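Long-range contacts in peptidase M16 C-terminal domain-containing protein (Enterococcus faecalis, PDB 3D3Y), which is of unknown function but is related to the M16 metallopeptidases and may bind a metal ion: residues A[199-204]-A[224-229]; A[283-288]-A[354-359]; A[50-55]-A[129-134]; A[257-262]-A[410-415]; A[80-85]-A[231-236]. One frame throughout, in Å; residues are numbered along the deposited sequence.

Contact 4 is the buried one, a strand pairing inside the five-stranded sheet, and its main-chain bonds are backed by apolar side chains on both strands. Contact 2 lies at the surface about 21 Å away, centre to centre, and has no hydrogen bond across it, being made by aromatic rings, selenium and aliphatic carbons. Contacts 1, 3 and 5 are partly buried and polar. Contacts 1 and 5 both reach the six-stranded sheet through adjoining parts of one loop, pairing N-H groups with main-chain carbonyls, from side chains in contact 1 and from both side chain and backbone in contact 5. Contact 3 instead joins the end of one helix to the start of another by side chain to side chain bonds and a water.

Contact 1 (A[199-204]-A[224-229]). With EDO (1,2-ethanediol), chain I.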
# COMPACT_ATOMS: atom_id res chain seq x y z
N ASP A 199 -18.06 -2.65 6.23
CA ASP A 199 -17.08 -1.94 5.42
C ASP A 199 -17.77 -1.25 4.25
O ASP A 199 -18.80 -1.73 3.75
CB ASP A 199 -16.01 -2.90 4.86
CG ASP A 199 -14.87 -3.23 5.85
OD1 ASP A 199 -15.00 -3.12 7.11
OD2 ASP A 199 -13.80 -3.67 5.34
N GLN A 200 -17.20 -0.13 3.80
CA GLN A 200 -17.59 0.45 2.51
C GLN A 200 -17.03 -0.47 1.43
O GLN A 200 -15.87 -0.89 1.50
CB GLN A 200 -17.08 1.88 2.35
CG GLN A 200 -17.85 2.90 3.24
CD GLN A 200 -17.69 2.58 4.72
OE1 GLN A 200 -16.57 2.45 5.23
NE2 GLN A 200 -18.82 2.45 5.42
N VAL A 201 -17.86 -0.80 0.45
CA VAL A 201 -17.45 -1.78 -0.56
C VAL A 201 -17.54 -1.09 -1.92
O VAL A 201 -18.54 -0.43 -2.21
CB VAL A 201 -18.39 -3.03 -0.53
CG1 VAL A 201 -17.95 -4.06 -1.60
CG2 VAL A 201 -18.35 -3.70 0.84
N ASP A 202 -16.49 -1.22 -2.72
CA ASP A 202 -16.52 -0.70 -4.08
C ASP A 202 -16.02 -1.79 -5.03
O ASP A 202 -15.04 -2.49 -4.75
CB ASP A 202 -15.71 0.60 -4.21
CG ASP A 202 -16.42 1.77 -3.57
OD1 ASP A 202 -17.26 2.41 -4.24
OD2 ASP A 202 -16.17 2.03 -2.37
N ILE A 203 -16.76 -1.97 -6.12
CA ILE A 203 -16.50 -3.05 -7.06
C ILE A 203 -16.19 -2.39 -8.37
O ILE A 203 -16.94 -1.49 -8.82
CB ILE A 203 -17.72 -3.97 -7.21
CG1 ILE A 203 -18.06 -4.59 -5.85
CG2 ILE A 203 -17.45 -5.05 -8.27
CD1 ILE A 203 -19.35 -5.41 -5.83
N PHE A 204 -15.07 -2.79 -8.94
CA PHE A 204 -14.61 -2.24 -10.22
C PHE A 204 -14.51 -3.33 -11.28
O PHE A 204 -14.06 -4.46 -11.00
CB PHE A 204 -13.24 -1.59 -10.04
CG PHE A 204 -13.29 -0.32 -9.26
CD1 PHE A 204 -13.23 0.91 -9.90
CD2 PHE A 204 -13.40 -0.34 -7.86
CE1 PHE A 204 -13.29 2.09 -9.17
CE2 PHE A 204 -13.46 0.84 -7.14
CZ PHE A 204 -13.40 2.04 -7.79
N THR A 224 -25.95 -6.26 2.53
CA THR A 224 -26.93 -5.41 3.23
C THR A 224 -26.43 -3.96 3.20
O THR A 224 -25.22 -3.74 3.02
CB THR A 224 -27.09 -5.88 4.67
OG1 THR A 224 -25.78 -6.00 5.26
CG2 THR A 224 -27.78 -7.26 4.69
N PRO A 225 -27.33 -2.97 3.40
CA PRO A 225 -26.95 -1.56 3.40
C PRO A 225 -25.99 -1.28 4.53
O PRO A 225 -26.04 -1.93 5.57
CB PRO A 225 -28.29 -0.80 3.64
CG PRO A 225 -29.33 -1.77 3.33
CD PRO A 225 -28.78 -3.14 3.62
N ARG A 226 -25.08 -0.35 4.31
CA ARG A 226 -24.25 0.15 5.41
C ARG A 226 -23.91 1.60 5.14
O ARG A 226 -24.34 2.15 4.13
CB ARG A 226 -23.00 -0.74 5.66
CG ARG A 226 -21.84 -0.57 4.68
CD ARG A 226 -22.04 -1.23 3.29
NE ARG A 226 -22.65 -2.57 3.33
CZ ARG A 226 -22.01 -3.71 3.61
NH1 ARG A 226 -20.71 -3.74 3.90
NH2 ARG A 226 -22.70 -4.84 3.62
N GLU A 227 -23.18 2.22 6.06
CA GLU A 227 -22.79 3.62 5.93
C GLU A 227 -22.07 3.88 4.62
O GLU A 227 -21.24 3.07 4.18
CB GLU A 227 -21.89 4.02 7.10
CG GLU A 227 -22.58 3.95 8.46
CD GLU A 227 -23.56 5.09 8.69
OE1 GLU A 227 -24.07 5.67 7.69
OE2 GLU A 227 -23.84 5.42 9.87
N GLU A 228 -22.38 5.00 3.99
CA GLU A 228 -21.75 5.37 2.72
C GLU A 228 -20.38 6.06 2.91
O GLU A 228 -19.45 5.84 2.12
CB GLU A 228 -22.71 6.27 1.92
CG GLU A 228 -22.25 6.57 0.51
CD GLU A 228 -22.49 5.43 -0.48
OE1 GLU A 228 -23.58 4.84 -0.51
OE2 GLU A 228 -21.57 5.17 -1.26
N GLY A 229 -20.25 6.86 3.97
CA GLY A 229 -19.00 7.56 4.28
C GLY A 229 -17.82 6.64 4.61
O GLY A 229 -17.92 5.76 5.46
C1 EDO I . -23.70 -7.73 4.58
O1 EDO I . -23.38 -8.08 3.25
C2 EDO I . -23.91 -9.00 5.39
O2 EDO I . -24.41 -8.59 6.66
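Arg226 and Gln200 carry this contact, each giving a side-chain N-H to a main-chain carbonyl of the other segment. Arg226 NH1 donates to Asp199 O at 2.8 Å, with the acceptor in the guanidinium plane and the donor in the carbonyl plane. Gln200 NE2 reaches Glu227 O, also at 2.8 Å and nearly straight (170° at the hydrogen), yet here the donor stands above the carbonyl plane. The Gln200 chain bends at chi2 (62°), which brings CD to 3.3 Å from Gly229 O. Val201 CG2 approaches Arg226 NH1 obliquely, at 3.9 Å.

Behind this first shell, the guanidinium is held side-on by its own segment: NE and NH2 both donate to Thr224 O, and NH2 also bonds Leu196 O of helix 185-198. Asp199 O and Thr224 O lie in its plane, and with Leu196 O as a further acceptor the rotation of the group is restrained. The Asp199 side chain turns away to a salt bridge with Arg43.

The contact straps the loop that follows helix 211-219 onto the junction of helix 185-198 with strand 200-207, an inner strand of the mixed six-stranded sheet in this M16-related alpha+beta fold.

Contact 2 (A[283-288]-A[354-359])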
# COMPACT_ATOMS: atom_id res chain seq x y z
N GLY A 283 17.42 11.90 -1.79
CA GLY A 283 17.87 10.52 -1.63
C GLY A 283 17.11 9.52 -2.48
O GLY A 283 17.27 8.33 -2.29
N GLY A 284 16.29 9.98 -3.43
CA GLY A 284 15.36 9.06 -4.11
C GLY A 284 15.98 8.21 -5.20
O GLY A 284 15.53 7.07 -5.47
N PHE A 285 17.01 8.76 -5.84
CA PHE A 285 17.62 8.19 -7.03
C PHE A 285 19.14 8.12 -6.86
O PHE A 285 19.68 8.77 -5.97
CB PHE A 285 17.29 9.10 -8.22
CG PHE A 285 15.85 9.10 -8.64
CD1 PHE A 285 15.21 7.92 -9.03
CD2 PHE A 285 15.13 10.29 -8.73
CE1 PHE A 285 13.88 7.92 -9.47
CE2 PHE A 285 13.80 10.29 -9.15
CZ PHE A 285 13.16 9.10 -9.51
N PRO A 286 19.84 7.34 -7.72
CA PRO A 286 21.29 7.19 -7.58
C PRO A 286 22.11 8.47 -7.73
O PRO A 286 23.25 8.51 -7.26
CB PRO A 286 21.67 6.16 -8.68
CG PRO A 286 20.40 5.44 -9.01
CD PRO A 286 19.30 6.51 -8.82
N HIS A 287 21.52 9.50 -8.34
CA HIS A 287 22.19 10.77 -8.55
C HIS A 287 21.88 11.74 -7.38
O HIS A 287 22.30 12.90 -7.40
CB HIS A 287 21.77 11.38 -9.89
CG HIS A 287 20.30 11.68 -9.99
ND1 HIS A 287 19.41 10.83 -10.61
CD2 HIS A 287 19.57 12.72 -9.54
CE1 HIS A 287 18.19 11.35 -10.55
NE2 HIS A 287 18.26 12.50 -9.90
N SER A 288 21.20 11.23 -6.35
CA SER A 288 20.73 12.07 -5.26
C SER A 288 21.87 12.57 -4.39
O SER A 288 22.95 11.99 -4.39
CB SER A 288 19.75 11.31 -4.37
OG SER A 288 20.41 10.30 -3.63
N LYS A 354 13.59 14.87 -12.75
CA LYS A 354 12.35 15.00 -13.54
C LYS A 354 12.21 13.88 -14.61
O LYS A 354 11.15 13.27 -14.73
CB LYS A 354 12.23 16.39 -14.17
CG LYS A 354 12.11 17.55 -13.14
CD LYS A 354 12.04 18.90 -13.84
CE LYS A 354 11.65 19.99 -12.85
NZ LYS A 354 11.61 21.36 -13.46
N ALA A 355 13.30 13.58 -15.32
CA ALA A 355 13.31 12.52 -16.34
C ALA A 355 12.90 11.16 -15.75
O ALA A 355 12.03 10.46 -16.29
CB ALA A 355 14.71 12.42 -17.01
N MSE A 356 13.48 10.82 -14.60
CA MSE A 356 13.22 9.52 -13.99
C MSE A 356 11.80 9.45 -13.41
O MSE A 356 11.15 8.43 -13.51
CB MSE A 356 14.29 9.16 -12.94
CG MSE A 356 15.62 8.77 -13.61
SE MSE A 356 17.01 8.34 -12.34
CE MSE A 356 16.41 6.53 -11.89
N LEU A 357 11.33 10.54 -12.83
CA LEU A 357 9.93 10.57 -12.38
C LEU A 357 8.98 10.41 -13.56
O LEU A 357 8.06 9.58 -13.51
CB LEU A 357 9.62 11.85 -11.58
CG LEU A 357 10.22 11.91 -10.17
CD1 LEU A 357 10.16 13.33 -9.60
CD2 LEU A 357 9.57 10.92 -9.18
N LYS A 358 9.20 11.18 -14.64
CA LYS A 358 8.35 11.06 -15.83
C LYS A 358 8.39 9.67 -16.41
O LYS A 358 7.36 9.10 -16.70
CB LYS A 358 8.72 12.08 -16.91
CG LYS A 358 8.33 13.53 -16.53
CD LYS A 358 8.67 14.50 -17.65
CE LYS A 358 10.18 14.63 -17.84
NZ LYS A 358 10.40 15.78 -18.75
N ASN A 359 9.59 9.12 -16.57
CA ASN A 359 9.73 7.78 -17.15
C ASN A 359 8.93 6.73 -16.36
O ASN A 359 8.25 5.87 -16.94
CB ASN A 359 11.21 7.35 -17.26
CG ASN A 359 11.99 8.12 -18.35
OD1 ASN A 359 11.41 8.72 -19.27
ND2 ASN A 359 13.33 8.10 -18.24
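A Met-aromatic contact between Met356 of helix 347-364 and Phe285, the first residue beyond helix 272-284, forms the centre of this surface packing of the turn after helix 272-284 against helix 347-364. Residue 356 is a selenomethionine, with selenium in place of sulfur. Phe285 opens a type I beta turn that ends at Ser288, the N-cap of the next helix, and this turn presents Phe285, Pro286 and His287 together to Met356.

The Met356 chain lies over the Phe285 ring, the two side chains sliding past each other in opposite directions. CB makes a CH-pi contact 3.9 Å from the ring centroid, displaced toward the rim, while SE lies over the face at 4.2 Å from the same centroid. The chain then bends at chi3 (78°), which sets CE only 3.4 Å from Phe285 CD1 and 4.2 Å from Pro286 CD. Leu357 approaches the same ring at its edge, CD2 being 4.0 Å from CZ.

On the turn, His287 is oriented by a hydrogen bond between its NE2 and Thr353 OG1 of the same helix as Met356. The neighbouring CE1-ND1 edge meets selenium: Met356 SE lies in the imidazole plane, 3.7 Å from His287 CE1.

Contact 3 (A[50-55]-A[129-134]); sequences METNSL and AETFQR
Asn53 and Thr131 reach toward each other tip to tip, and the amide of Asn53 makes the straightest bond across the contact. From CB, which is directed at helix 129-148, chi1 of 63° sets CG between the backbone N and the carbonyl carbon. CG itself comes to 3.8 Å from Thr131 OG1. At the tip the two amide atoms part company. OD1 is engaged by Asn121 ND2, whereas ND2 donates to Thr131 OG1 at 2.9 Å, with 171° at the hydrogen and the hydroxyl close to the amide plane. ND2 also lies beside a water, but that separation is too short to be taken at face value.

Thr131 OG1 has a second partner in the carboxylate of Glu128, just before helix 129-148, so the hydroxyl sits between an amide and an acid. In the fold, the C-terminal end of helix 40-52 here meets the first turns of helix 129-148, and Phe132 extends the packing to Leu45 and Leu49 of the same partner helix.

Beside the amide, the methyls Thr52 CG2 and Thr131 CG2 touch at 3.6 Å. Thr52 OG1, anti to its backbone N (chi1 -176°), takes a hydrogen bond from Arg134 NH2 at 3.2 Å, near the guanidinium plane. The water also bonds Thr52 OG1 and, weakly, Arg134 NH1. One turn back along the helix, Glu130 OE2 forms a long salt bridge of 3.4 Å with Arg134 NE, which would partly balance the arginine's charge.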
# COMPACT_ATOMS: atom_id res chain seq x y z
N MSE A 50 -9.95 -16.61 3.06
CA MSE A 50 -10.99 -16.55 2.03
C MSE A 50 -10.47 -16.90 0.65
O MSE A 50 -11.24 -17.27 -0.24
CB MSE A 50 -11.67 -15.18 2.05
CG MSE A 50 -12.43 -14.98 3.37
SE MSE A 50 -13.27 -13.24 3.36
CE MSE A 50 -14.35 -13.40 1.74
N GLU A 51 -9.15 -16.83 0.47
CA GLU A 51 -8.50 -17.13 -0.80
C GLU A 51 -8.23 -18.63 -1.00
O GLU A 51 -8.32 -19.13 -2.13
CB GLU A 51 -7.16 -16.38 -0.85
CG GLU A 51 -6.35 -16.56 -2.10
CD GLU A 51 -5.00 -15.85 -1.99
OE1 GLU A 51 -4.16 -16.30 -1.18
OE2 GLU A 51 -4.78 -14.83 -2.67
N THR A 52 -7.88 -19.33 0.08
CA THR A 52 -7.35 -20.68 -0.01
C THR A 52 -8.42 -21.72 -0.37
O THR A 52 -8.16 -22.66 -1.13
CB THR A 52 -6.59 -21.06 1.27
OG1 THR A 52 -5.99 -22.36 1.13
CG2 THR A 52 -7.49 -21.05 2.50
N ASN A 53 -9.62 -21.54 0.20
CA ASN A 53 -10.77 -22.40 -0.07
C ASN A 53 -12.04 -21.71 0.40
O ASN A 53 -11.97 -20.66 1.05
CB ASN A 53 -10.59 -23.83 0.51
CG ASN A 53 -10.47 -23.86 2.03
OD1 ASN A 53 -11.26 -23.24 2.73
ND2 ASN A 53 -9.48 -24.64 2.55
N SER A 54 -13.19 -22.28 0.05
CA SER A 54 -14.47 -21.74 0.51
C SER A 54 -15.38 -22.92 0.86
O SER A 54 -15.01 -24.08 0.67
CB SER A 54 -15.10 -20.83 -0.56
OG SER A 54 -15.58 -21.59 -1.67
N LEU A 55 -16.58 -22.63 1.34
CA LEU A 55 -17.52 -23.71 1.73
C LEU A 55 -17.71 -24.75 0.62
O LEU A 55 -17.72 -25.96 0.89
CB LEU A 55 -18.87 -23.12 2.09
CG LEU A 55 -19.86 -24.09 2.72
CD1 LEU A 55 -19.38 -24.48 4.12
CD2 LEU A 55 -21.25 -23.44 2.74
N ALA A 129 -11.10 -25.90 10.86
CA ALA A 129 -9.92 -25.90 11.74
C ALA A 129 -8.60 -26.21 11.03
O ALA A 129 -7.57 -25.59 11.30
CB ALA A 129 -10.14 -26.89 12.89
N GLU A 130 -8.62 -27.18 10.12
CA GLU A 130 -7.39 -27.52 9.44
C GLU A 130 -6.94 -26.33 8.65
O GLU A 130 -5.77 -25.95 8.67
CB GLU A 130 -7.56 -28.72 8.51
CG GLU A 130 -6.22 -29.26 8.02
CD GLU A 130 -6.15 -29.44 6.49
OE1 GLU A 130 -6.78 -30.41 5.97
OE2 GLU A 130 -5.45 -28.60 5.82
N THR A 131 -7.90 -25.72 7.95
CA THR A 131 -7.60 -24.60 7.09
C THR A 131 -7.11 -23.43 7.94
O THR A 131 -6.14 -22.76 7.58
CB THR A 131 -8.84 -24.12 6.27
OG1 THR A 131 -9.25 -25.16 5.35
CG2 THR A 131 -8.51 -22.85 5.50
N PHE A 132 -7.78 -23.20 9.06
CA PHE A 132 -7.43 -22.08 9.91
C PHE A 132 -6.01 -22.21 10.46
O PHE A 132 -5.22 -21.27 10.43
CB PHE A 132 -8.40 -21.92 11.11
CG PHE A 132 -8.01 -20.77 11.97
CD1 PHE A 132 -8.34 -19.48 11.56
CD2 PHE A 132 -7.20 -20.96 13.10
CE1 PHE A 132 -7.93 -18.39 12.29
CE2 PHE A 132 -6.77 -19.86 13.86
CZ PHE A 132 -7.14 -18.58 13.44
N GLN A 133 -5.69 -23.36 11.02
CA GLN A 133 -4.37 -23.55 11.61
C GLN A 133 -3.25 -23.43 10.57
O GLN A 133 -2.23 -22.78 10.83
CB GLN A 133 -4.34 -24.89 12.31
CG GLN A 133 -2.99 -25.45 12.72
CD GLN A 133 -3.01 -26.96 12.55
OE1 GLN A 133 -3.01 -27.46 11.41
NE2 GLN A 133 -3.09 -27.68 13.67
N ARG A 134 -3.45 -24.04 9.40
CA ARG A 134 -2.51 -23.92 8.29
C ARG A 134 -2.25 -22.46 7.91
O ARG A 134 -1.08 -22.05 7.79
CB ARG A 134 -2.99 -24.69 7.06
CG ARG A 134 -2.13 -24.44 5.79
CD ARG A 134 -2.37 -25.49 4.68
NE ARG A 134 -3.78 -25.93 4.58
CZ ARG A 134 -4.76 -25.26 3.97
NH1 ARG A 134 -5.99 -25.77 3.96
NH2 ARG A 134 -4.53 -24.09 3.38
O HOH W 1 -7.41 -25.19 1.22

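Contact 4 (A[257-262]-A[410-415]); sequences LNLAYN and LELQAI
Ala260 O is gripped by two main-chain N-H groups of the neighbouring strand, Gln413 N at 2.9 Å and Ala414 N at 3.2 Å, both in the carbonyl plane. Gln413 and Ala414 thereby share one partner residue, a classic beta bulge, and the backbone of Gln413 (psi -33°) departs from the extended form to allow it. On either side of the bulge the pairing is antiparallel: Ala260 N donates to Ala414 O, and Asn262 and Glu411 exchange two bonds, of which Asn262 N to Glu411 O measures 2.8 Å.

The strands belong to the mixed five-stranded sheet of the C-terminal half of this M16-type chain, where 411-421 runs between 244-251 and 255-262. Ala260 and Ala414 face helix 150-162, while Leu259 and Tyr261 turn to helix 326-341.

On that second face the Tyr261 ring is covered from both sides by leucine methyls. Leu412 CD1 stands over its centre, 4.0 Å from the centroid, and Leu410 CD2 approaches the opposite face, displaced toward the rim, at 3.9 Å from the centroid. Leu412 CG is anti to the backbone N (chi1 -178°), and beyond it CD1 also lies 3.8 Å from Leu259 CB. Further along, Leu257 and Ile415 lie side by side and point the same way, with CD1 of Leu257 3.6 Å from CG2 of Ile415.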
# COMPACT_ATOMS: atom_id res chain seq x y z
N LEU A 257 20.52 2.88 10.23
CA LEU A 257 20.23 4.18 10.82
C LEU A 257 19.19 4.89 9.97
O LEU A 257 19.46 5.27 8.82
CB LEU A 257 21.54 5.01 10.97
CG LEU A 257 21.37 6.46 11.48
CD1 LEU A 257 20.74 6.50 12.93
CD2 LEU A 257 22.72 7.22 11.45
N ASN A 258 18.00 5.07 10.53
CA ASN A 258 16.87 5.62 9.79
C ASN A 258 16.30 6.88 10.44
O ASN A 258 16.35 7.04 11.67
CB ASN A 258 15.73 4.58 9.67
CG ASN A 258 16.16 3.31 8.95
OD1 ASN A 258 17.12 3.29 8.16
ND2 ASN A 258 15.44 2.21 9.23
N LEU A 259 15.73 7.76 9.63
CA LEU A 259 15.24 9.07 10.10
C LEU A 259 13.88 9.31 9.48
O LEU A 259 13.68 9.02 8.29
CB LEU A 259 16.16 10.22 9.65
CG LEU A 259 17.61 10.34 10.12
CD1 LEU A 259 18.52 9.32 9.41
CD2 LEU A 259 18.08 11.72 9.81
N ALA A 260 12.98 9.87 10.27
CA ALA A 260 11.64 10.21 9.81
C ALA A 260 11.38 11.69 10.01
O ALA A 260 11.57 12.23 11.11
CB ALA A 260 10.61 9.39 10.56
N TYR A 261 10.86 12.32 8.96
CA TYR A 261 10.56 13.73 8.95
C TYR A 261 9.08 13.95 8.68
O TYR A 261 8.51 13.23 7.87
CB TYR A 261 11.28 14.38 7.78
CG TYR A 261 12.78 14.29 7.75
CD1 TYR A 261 13.57 15.35 8.17
CD2 TYR A 261 13.42 13.15 7.24
CE1 TYR A 261 14.96 15.27 8.12
CE2 TYR A 261 14.80 13.07 7.16
CZ TYR A 261 15.56 14.13 7.59
OH TYR A 261 16.92 14.03 7.49
N ASN A 262 8.49 14.95 9.33
CA ASN A 262 7.13 15.39 9.00
C ASN A 262 7.25 16.32 7.78
O ASN A 262 8.06 17.27 7.78
CB ASN A 262 6.51 16.12 10.20
CG ASN A 262 5.07 16.57 9.96
OD1 ASN A 262 4.82 17.52 9.24
ND2 ASN A 262 4.14 15.90 10.59
N LEU A 410 10.19 20.50 5.79
CA LEU A 410 10.62 19.24 6.36
C LEU A 410 11.04 19.45 7.78
O LEU A 410 11.77 20.39 8.06
CB LEU A 410 11.85 18.75 5.60
CG LEU A 410 11.89 17.27 5.35
CD1 LEU A 410 10.89 17.06 4.23
CD2 LEU A 410 13.26 16.83 4.88
N GLU A 411 10.63 18.56 8.67
CA GLU A 411 10.99 18.69 10.07
C GLU A 411 11.31 17.31 10.64
O GLU A 411 10.43 16.46 10.73
CB GLU A 411 9.82 19.28 10.85
CG GLU A 411 10.10 19.48 12.31
CD GLU A 411 10.89 20.77 12.61
OE1 GLU A 411 11.44 20.87 13.73
OE2 GLU A 411 10.94 21.67 11.74
N LEU A 412 12.57 17.11 11.02
CA LEU A 412 13.00 15.81 11.60
C LEU A 412 12.24 15.55 12.89
O LEU A 412 12.04 16.48 13.70
CB LEU A 412 14.52 15.77 11.81
CG LEU A 412 15.17 14.50 12.36
CD1 LEU A 412 14.81 13.28 11.49
CD2 LEU A 412 16.70 14.67 12.48
N GLN A 413 11.77 14.31 13.05
CA GLN A 413 10.92 13.92 14.18
C GLN A 413 11.38 12.67 14.94
O GLN A 413 11.18 12.57 16.15
CB GLN A 413 9.46 13.72 13.72
CG GLN A 413 8.73 15.06 13.32
CD GLN A 413 8.44 15.96 14.51
OE1 GLN A 413 9.29 16.78 14.93
NE2 GLN A 413 7.25 15.83 15.07
N ALA A 414 11.99 11.73 14.23
CA ALA A 414 12.36 10.48 14.88
C ALA A 414 13.60 9.91 14.21
O ALA A 414 13.81 10.09 13.02
CB ALA A 414 11.18 9.48 14.85
N ILE A 415 14.43 9.25 15.00
CA ILE A 415 15.61 8.58 14.48
C ILE A 415 15.61 7.19 15.11
O ILE A 415 15.50 7.07 16.35
CB ILE A 415 16.93 9.27 14.95
CG1 ILE A 415 17.07 10.68 14.37
CG2 ILE A 415 18.17 8.38 14.63
CD1 ILE A 415 18.12 11.50 15.08

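Contact 5 (A[80-85]-A[231-236]); sequences SKKGNQ and AAIFYN
At the type II' beta turn from Lys82 to Gln85, Asn84 N donates to Ile233 O at 2.6 Å, from above the carbonyl plane, and Gly83, with positive phi and no side chain, lets its CA approach the same oxygen to 3.0 Å. The turn links strands 74-82 and 85-95, and the facing segment 231-236 belongs to the loop leading to strand 244-251 of the other sheet.

Gln85 extends beyond CG (chi2 171°), and NE2 donates to Ala231 O at 2.8 Å. Its OE1 is taken by Trp87 NE1 and Asn32 ND2, so three bonds settle which way round the amide lies. Ile233 crosses this amide obliquely, CD1 lying 3.5 Å from Gln85 OE1, and the same methyl runs beside Lys82 CG at 3.9 Å. Asn84 CB presses on Ala232 O at 3.2 Å, while Asn84 OD1, bonded to Gln169, lies 3.9 Å from Tyr235 CD1.

Across the interface the loop supplies main-chain carbonyls and the hairpin supplies N-H donors, so the association depends on backbone shape at the loop more than on its side-chain polarity. Ala232 O is buried here with no hydrogen-bonding partner in the model, which is probably unfavourable.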
# COMPACT_ATOMS: atom_id res chain seq x y z
N SER A 80 -3.90 -3.95 1.98
CA SER A 80 -2.94 -2.86 1.97
C SER A 80 -3.40 -1.73 2.88
O SER A 80 -4.52 -1.74 3.40
CB SER A 80 -2.64 -2.36 0.54
OG SER A 80 -3.84 -2.04 -0.11
N LYS A 81 -2.53 -0.75 3.08
CA LYS A 81 -2.79 0.32 4.04
C LYS A 81 -2.61 1.57 3.22
O LYS A 81 -1.66 1.63 2.46
CB LYS A 81 -1.73 0.22 5.15
CG LYS A 81 -1.56 1.39 6.07
CD LYS A 81 -0.73 0.89 7.29
CE LYS A 81 0.03 2.01 7.94
NZ LYS A 81 0.96 1.50 9.00
N LYS A 82 -3.47 2.55 3.40
CA LYS A 82 -3.33 3.81 2.67
C LYS A 82 -3.81 4.90 3.57
O LYS A 82 -5.01 4.97 3.87
CB LYS A 82 -4.18 3.82 1.39
CG LYS A 82 -3.78 4.93 0.36
CD LYS A 82 -2.57 4.41 -0.42
CE LYS A 82 -2.16 5.29 -1.55
NZ LYS A 82 -0.87 4.72 -2.04
N GLY A 83 -2.89 5.76 4.01
CA GLY A 83 -3.29 6.85 4.89
C GLY A 83 -3.93 6.25 6.14
O GLY A 83 -3.34 5.36 6.78
N ASN A 84 -5.11 6.75 6.49
CA ASN A 84 -5.85 6.23 7.62
C ASN A 84 -6.83 5.09 7.29
O ASN A 84 -7.70 4.77 8.11
CB ASN A 84 -6.59 7.36 8.32
CG ASN A 84 -6.71 7.11 9.80
OD1 ASN A 84 -5.71 6.76 10.47
ND2 ASN A 84 -7.91 7.26 10.33
N GLN A 85 -6.69 4.47 6.12
CA GLN A 85 -7.59 3.38 5.66
C GLN A 85 -6.82 2.07 5.55
O GLN A 85 -5.60 2.06 5.35
CB GLN A 85 -8.20 3.73 4.30
CG GLN A 85 -9.20 4.87 4.36
CD GLN A 85 -9.65 5.36 3.00
OE1 GLN A 85 -9.32 4.77 1.97
NE2 GLN A 85 -10.42 6.45 2.99
N ALA A 231 -13.85 6.16 6.14
CA ALA A 231 -12.82 6.79 7.00
C ALA A 231 -12.07 7.89 6.22
O ALA A 231 -11.89 7.78 5.00
CB ALA A 231 -11.82 5.74 7.50
N ALA A 232 -11.61 8.93 6.93
CA ALA A 232 -10.76 9.95 6.32
C ALA A 232 -9.53 9.27 5.73
O ALA A 232 -8.96 8.37 6.34
CB ALA A 232 -10.36 10.97 7.33
N ILE A 233 -9.15 9.65 4.52
CA ILE A 233 -8.02 8.96 3.92
C ILE A 233 -6.67 9.39 4.54
O ILE A 233 -5.81 8.54 4.79
CB ILE A 233 -7.99 9.03 2.37
CG1 ILE A 233 -6.77 8.24 1.87
CG2 ILE A 233 -7.97 10.45 1.86
CD1 ILE A 233 -7.01 7.13 0.90
N PHE A 234 -6.49 10.68 4.78
CA PHE A 234 -5.19 11.19 5.16
C PHE A 234 -4.98 10.97 6.65
O PHE A 234 -5.95 10.99 7.43
CB PHE A 234 -5.03 12.67 4.81
CG PHE A 234 -5.04 12.96 3.33
CD1 PHE A 234 -4.37 12.14 2.43
CD2 PHE A 234 -5.72 14.06 2.84
CE1 PHE A 234 -4.37 12.41 1.03
CE2 PHE A 234 -5.73 14.35 1.44
CZ PHE A 234 -5.05 13.52 0.55
N TYR A 235 -3.72 10.77 7.04
CA TYR A 235 -3.38 10.81 8.46
C TYR A 235 -2.43 11.98 8.69
O TYR A 235 -1.50 12.20 7.92
CB TYR A 235 -2.72 9.51 8.94
CG TYR A 235 -2.14 9.60 10.34
CD1 TYR A 235 -2.91 9.28 11.48
CD2 TYR A 235 -0.82 10.03 10.54
CE1 TYR A 235 -2.37 9.36 12.78
CE2 TYR A 235 -0.27 10.12 11.84
CZ TYR A 235 -1.05 9.79 12.94
OH TYR A 235 -0.47 9.88 14.19
N ASN A 236 -2.69 12.71 9.78
CA ASN A 236 -1.86 13.82 10.22
C ASN A 236 -1.64 13.74 11.74
O ASN A 236 -2.44 13.16 12.49
CB ASN A 236 -2.56 15.15 9.83
CG ASN A 236 -1.79 16.36 10.27
OD1 ASN A 236 -0.67 16.61 9.79
ND2 ASN A 236 -2.36 17.13 11.22